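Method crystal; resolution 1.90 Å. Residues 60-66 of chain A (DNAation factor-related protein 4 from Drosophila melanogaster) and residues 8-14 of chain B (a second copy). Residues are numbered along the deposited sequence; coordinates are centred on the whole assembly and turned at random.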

ATOM      1  N   ASP A  60      11.654   4.627  31.762  1.00 26.49           N
ATOM      2  CA  ASP A  60      12.305   3.324  31.663  1.00 29.72           C
ATOM      3  C   ASP A  60      11.694   2.490  30.549  1.00 32.08           C
ATOM      4  O   ASP A  60      12.408   1.761  29.853  1.00 29.69           O
ATOM      5  CB  ASP A  60      12.203   2.596  33.002  1.00 30.72           C
ATOM      6  CG  ASP A  60      13.053   1.346  33.057  1.00 35.03           C
ATOM      7  OD1 ASP A  60      14.274   1.440  32.810  1.00 27.37           O
ATOM      8  OD2 ASP A  60      12.499   0.264  33.336  1.00 37.85           O
ATOM      9  N   GLU A  61      10.371   2.590  30.356  1.00 27.05           N
ATOM     10  CA  GLU A  61       9.734   1.815  29.298  1.00 27.99           C
ATOM     11  C   GLU A  61      10.295   2.181  27.927  1.00 27.20           C
ATOM     12  O   GLU A  61      10.497   1.304  27.076  1.00 27.82           O
ATOM     13  CB  GLU A  61       8.215   2.013  29.338  1.00 28.06           C
ATOM     14  CG  GLU A  61       7.561   1.465  30.601  1.00 34.39           C
ATOM     15  CD  GLU A  61       7.752   2.355  31.836  1.00 43.32           C
ATOM     16  OE1 GLU A  61       8.107   3.547  31.694  1.00 37.92           O
ATOM     17  OE2 GLU A  61       7.534   1.856  32.958  1.00 51.26           O
ATOM     18  N   TYR A  62      10.571   3.464  27.691  1.00 25.88           N
ATOM     19  CA  TYR A  62      11.184   3.830  26.420  1.00 25.10           C
ATOM     20  C   TYR A  62      12.598   3.274  26.319  1.00 22.42           C
ATOM     21  O   TYR A  62      12.984   2.732  25.274  1.00 25.19           O
ATOM     22  CB  TYR A  62      11.198   5.353  26.218  1.00 25.95           C
ATOM     23  CG  TYR A  62      11.643   5.662  24.811  1.00 22.51           C
ATOM     24  CD1 TYR A  62      10.804   5.400  23.728  1.00 23.71           C
ATOM     25  CD2 TYR A  62      12.925   6.138  24.554  1.00 22.74           C
ATOM     26  CE1 TYR A  62      11.221   5.639  22.426  1.00 22.91           C
ATOM     27  CE2 TYR A  62      13.350   6.379  23.258  1.00 27.32           C
ATOM     28  CZ  TYR A  62      12.501   6.117  22.199  1.00 25.45           C
ATOM     29  OH  TYR A  62      12.923   6.349  20.908  1.00 24.44           O
ATOM     30  N   LEU A  63      13.381   3.395  27.392  1.00 22.83           N
ATOM     31  CA  LEU A  63      14.741   2.858  27.380  1.00 21.43           C
ATOM     32  C   LEU A  63      14.735   1.388  26.975  1.00 25.00           C
ATOM     33  O   LEU A  63      15.498   0.964  26.097  1.00 25.06           O
ATOM     34  CB  LEU A  63      15.387   3.033  28.753  1.00 22.00           C
ATOM     35  CG  LEU A  63      16.800   2.426  28.833  1.00 25.55           C
ATOM     36  CD1 LEU A  63      17.733   3.151  27.870  1.00 23.76           C
ATOM     37  CD2 LEU A  63      17.346   2.467  30.239  1.00 26.90           C
ATOM     38  N   LYS A  64      13.840   0.603  27.577  1.00 24.19           N
ATOM     39  CA  LYS A  64      13.809  -0.830  27.309  1.00 29.55           C
ATOM     40  C   LYS A  64      13.343  -1.143  25.893  1.00 29.38           C
ATOM     41  O   LYS A  64      13.587  -2.252  25.410  1.00 28.64           O
ATOM     42  CB  LYS A  64      12.910  -1.543  28.334  1.00 35.38           C
ATOM     43  CG  LYS A  64      13.302  -1.316  29.803  1.00 41.62           C
ATOM     44  CD  LYS A  64      14.710  -1.787  30.104  1.00 46.69           C
ATOM     45  CE  LYS A  64      15.174  -1.360  31.497  1.00 42.12           C
ATOM     46  NZ  LYS A  64      14.351  -1.932  32.606  1.00 39.19           N
ATOM     47  N   SER A  65      12.681  -0.199  25.213  1.00 25.17           N
ATOM     48  CA  SER A  65      12.318  -0.401  23.815  1.00 24.05           C
ATOM     49  C   SER A  65      13.495  -0.222  22.862  1.00 23.01           C
ATOM     50  O   SER A  65      13.358  -0.524  21.668  1.00 23.71           O
ATOM     51  CB  SER A  65      11.194   0.566  23.411  1.00 24.06           C
ATOM     52  OG  SER A  65      11.720   1.851  23.119  1.00 24.55           O
ATOM     53  N   LEU A  66      14.646   0.263  23.353  1.00 26.95           N
ATOM     54  CA  LEU A  66      15.771   0.538  22.471  1.00 24.83           C
ATOM     55  C   LEU A  66      16.723  -0.655  22.423  1.00 26.76           C
ATOM     56  O   LEU A  66      16.805  -1.428  23.381  1.00 26.44           O
ATOM     57  CB  LEU A  66      16.532   1.769  22.952  1.00 21.50           C
ATOM     58  CG  LEU A  66      15.684   3.048  22.994  1.00 23.75           C
ATOM     59  CD1 LEU A  66      16.459   4.150  23.693  1.00 23.36           C
ATOM     60  CD2 LEU A  66      15.314   3.462  21.566  1.00 25.23           C
TER
ATOM     61  N   PRO B   8       1.780  -5.377  25.521  1.00 44.30           N
ATOM     62  CA  PRO B   8       3.190  -5.065  25.773  1.00 44.20           C
ATOM     63  C   PRO B   8       3.476  -3.579  25.627  1.00 37.02           C
ATOM     64  O   PRO B   8       2.813  -2.864  24.869  1.00 36.09           O
ATOM     65  CB  PRO B   8       3.925  -5.884  24.705  1.00 42.61           C
ATOM     66  CG  PRO B   8       2.953  -5.952  23.577  1.00 45.09           C
ATOM     67  CD  PRO B   8       1.579  -6.013  24.205  1.00 44.39           C
ATOM     68  N   MET B   9       4.465  -3.115  26.394  1.00 36.50           N
ATOM     69  CA  MET B   9       5.007  -1.774  26.203  1.00 35.99           C
ATOM     70  C   MET B   9       5.712  -1.682  24.857  1.00 32.87           C
ATOM     71  O   MET B   9       6.462  -2.584  24.471  1.00 29.76           O
ATOM     72  CB  MET B   9       6.006  -1.426  27.310  1.00 35.71           C
ATOM     73  CG  MET B   9       5.393  -1.192  28.661  1.00 38.04           C
ATOM     74  SD  MET B   9       4.476   0.359  28.683  1.00 36.90           S
ATOM     75  CE  MET B   9       3.700   0.239  30.295  1.00 41.13           C
ATOM     76  N   ARG B  10       5.469  -0.585  24.143  1.00 25.58           N
ATOM     77  CA  ARG B  10       6.222  -0.260  22.941  1.00 28.53           C
ATOM     78  C   ARG B  10       6.754   1.160  23.058  1.00 28.02           C
ATOM     79  O   ARG B  10       6.198   1.991  23.776  1.00 27.65           O
ATOM     80  CB  ARG B  10       5.367  -0.398  21.679  1.00 27.89           C
ATOM     81  CG  ARG B  10       4.713  -1.764  21.539  1.00 32.31           C
ATOM     82  CD  ARG B  10       3.684  -1.726  20.435  1.00 36.17           C
ATOM     83  NE  ARG B  10       4.309  -1.908  19.134  1.00 37.67           N
ATOM     84  CZ  ARG B  10       3.901  -1.322  18.014  1.00 36.39           C
ATOM     85  NH1 ARG B  10       2.870  -0.483  18.025  1.00 31.03           N
ATOM     86  NH2 ARG B  10       4.532  -1.575  16.879  1.00 38.15           N
ATOM     87  N   GLY B  11       7.847   1.425  22.346  1.00 26.94           N
ATOM     88  CA  GLY B  11       8.431   2.754  22.319  1.00 27.01           C
ATOM     89  C   GLY B  11       7.868   3.586  21.176  1.00 28.20           C
ATOM     90  O   GLY B  11       7.728   3.104  20.052  1.00 28.21           O
ATOM     91  N   TYR B  12       7.559   4.849  21.481  1.00 23.40           N
ATOM     92  CA  TYR B  12       7.038   5.806  20.504  1.00 21.10           C
ATOM     93  C   TYR B  12       7.749   7.143  20.681  1.00 23.52           C
ATOM     94  O   TYR B  12       8.352   7.411  21.723  1.00 28.31           O
ATOM     95  CB  TYR B  12       5.516   6.010  20.654  1.00 23.20           C
ATOM     96  CG  TYR B  12       4.678   4.740  20.555  1.00 29.69           C
ATOM     97  CD1 TYR B  12       4.162   4.130  21.695  1.00 27.29           C
ATOM     98  CD2 TYR B  12       4.393   4.161  19.319  1.00 27.90           C
ATOM     99  CE1 TYR B  12       3.383   2.968  21.606  1.00 24.89           C
ATOM    100  CE2 TYR B  12       3.612   3.006  19.223  1.00 25.83           C
ATOM    101  CZ  TYR B  12       3.113   2.415  20.365  1.00 28.63           C
ATOM    102  OH  TYR B  12       2.339   1.266  20.259  1.00 29.61           O
ATOM    103  N   LYS B  13       7.661   8.002  19.662  1.00 19.33           N
ATOM    104  CA  LYS B  13       8.245   9.337  19.725  1.00 19.45           C
ATOM    105  C   LYS B  13       7.144  10.377  19.568  1.00 21.52           C
ATOM    106  O   LYS B  13       6.278  10.242  18.695  1.00 22.91           O
ATOM    107  CB  LYS B  13       9.319   9.529  18.651  1.00 23.56           C
ATOM    108  CG  LYS B  13      10.518   8.600  18.855  1.00 27.00           C
ATOM    109  CD  LYS B  13      11.507   8.679  17.702  1.00 26.55           C
ATOM    110  CE  LYS B  13      12.633   7.672  17.883  1.00 27.41           C
ATOM    111  NZ  LYS B  13      13.656   7.855  16.815  1.00 31.20           N
ATOM    112  N   VAL B  14       7.183  11.402  20.420  1.00 21.67           N
ATOM    113  CA  VAL B  14       6.155  12.441  20.476  1.00 21.12           C
ATOM    114  C   VAL B  14       6.828  13.802  20.542  1.00 19.12           C
ATOM    115  O   VAL B  14       7.752  14.013  21.341  1.00 23.58           O
ATOM    116  CB  VAL B  14       5.218  12.256  21.686  1.00 24.35           C
ATOM    117  CG1 VAL B  14       4.180  13.399  21.761  1.00 21.11           C
ATOM    118  CG2 VAL B  14       4.522  10.900  21.622  1.00 24.30           C
TER

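The striking feature of this contact is that its centre on the strand side is a residue with no side chain. G11(B) brings its bare CA against the helical segment of chain A, and the gap between the CA atoms of Y62(A) and G11(B) is only 5.1 Å. The general principle is familiar: where two backbones must approach closely, glycine permits it. Here the coordinates make the argument explicit. A CB built at ideal geometry on G11(B) would point toward chain A, where it would lie 2.1 Å from OG of S65(A), a plain clash, and 3.2 Å from CE1 of Y62(A), already tight.

The helix and the strand meet nearly at right angles, their N-to-C directions differing by 102° and their axes approaching to 7.1 Å. A crossing of this kind favours a compact patch over a long ladder of paired residues, and the two stretches bury 277 Å² in all, counting both sides. No hydrogen bond or salt bridge joins them. What holds this part of the interface together is packing.

Y62(A) contributes most on its side. Its CA-to-CB bond points sideways, but with chi1 in the t well the end of the side chain comes nearer to chain B, so that the ring extends along successive strand residues. CD1 of Y62(A) lies 3.8 Å from CA of G11(B), CE1 of Y62(A) is 3.4 Å from the carbonyl O of Y12(B), and OH of Y62(A) reaches 3.3 Å from CE of K13(B). The ring meets the glycine CA and the carbonyl obliquely. Tyrosine suits this buried position because it combines a broad apolar surface with a polar tip, and its hydroxyl is hydrogen-bonded elsewhere in the structure. K13(B), extended through chi2, chi3 and chi4 in t wells, lays its aliphatic portion near that tip, while its NZ also finds a partner elsewhere.

S65(A) fills the space on another part of the glycine. Its OG stands 3.5 Å from CA of G11(B), close packing that a small side chain can achieve. The hydroxyl is also tied back to its own chain: OG of S65(A) donates to the carbonyl O of Y62(A) at 2.6 Å, and N of S65(A) donates to the same oxygen at 2.9 Å. Serine can thus present its hydroxyl to an apolar neighbour without leaving it unsatisfied.

Further along, E61(A) and M9(B) both direct their CA-to-CB bonds toward the opposing stretch. CG of E61(A) meets SD of M9(B) at 3.8 Å, so the glutamate contributes methylene surface to this contact, and the flexible thioether of methionine packs against it.

Strand alternation completes the picture. R10(B) and Y12(B), flanking the glycine, point their CA-to-CB bonds away from chain A, and NH1 of R10(B) donates a hydrogen bond to OH of Y12(B) at 2.9 Å. These bulky side chains therefore leave the approach to G11(B) clear.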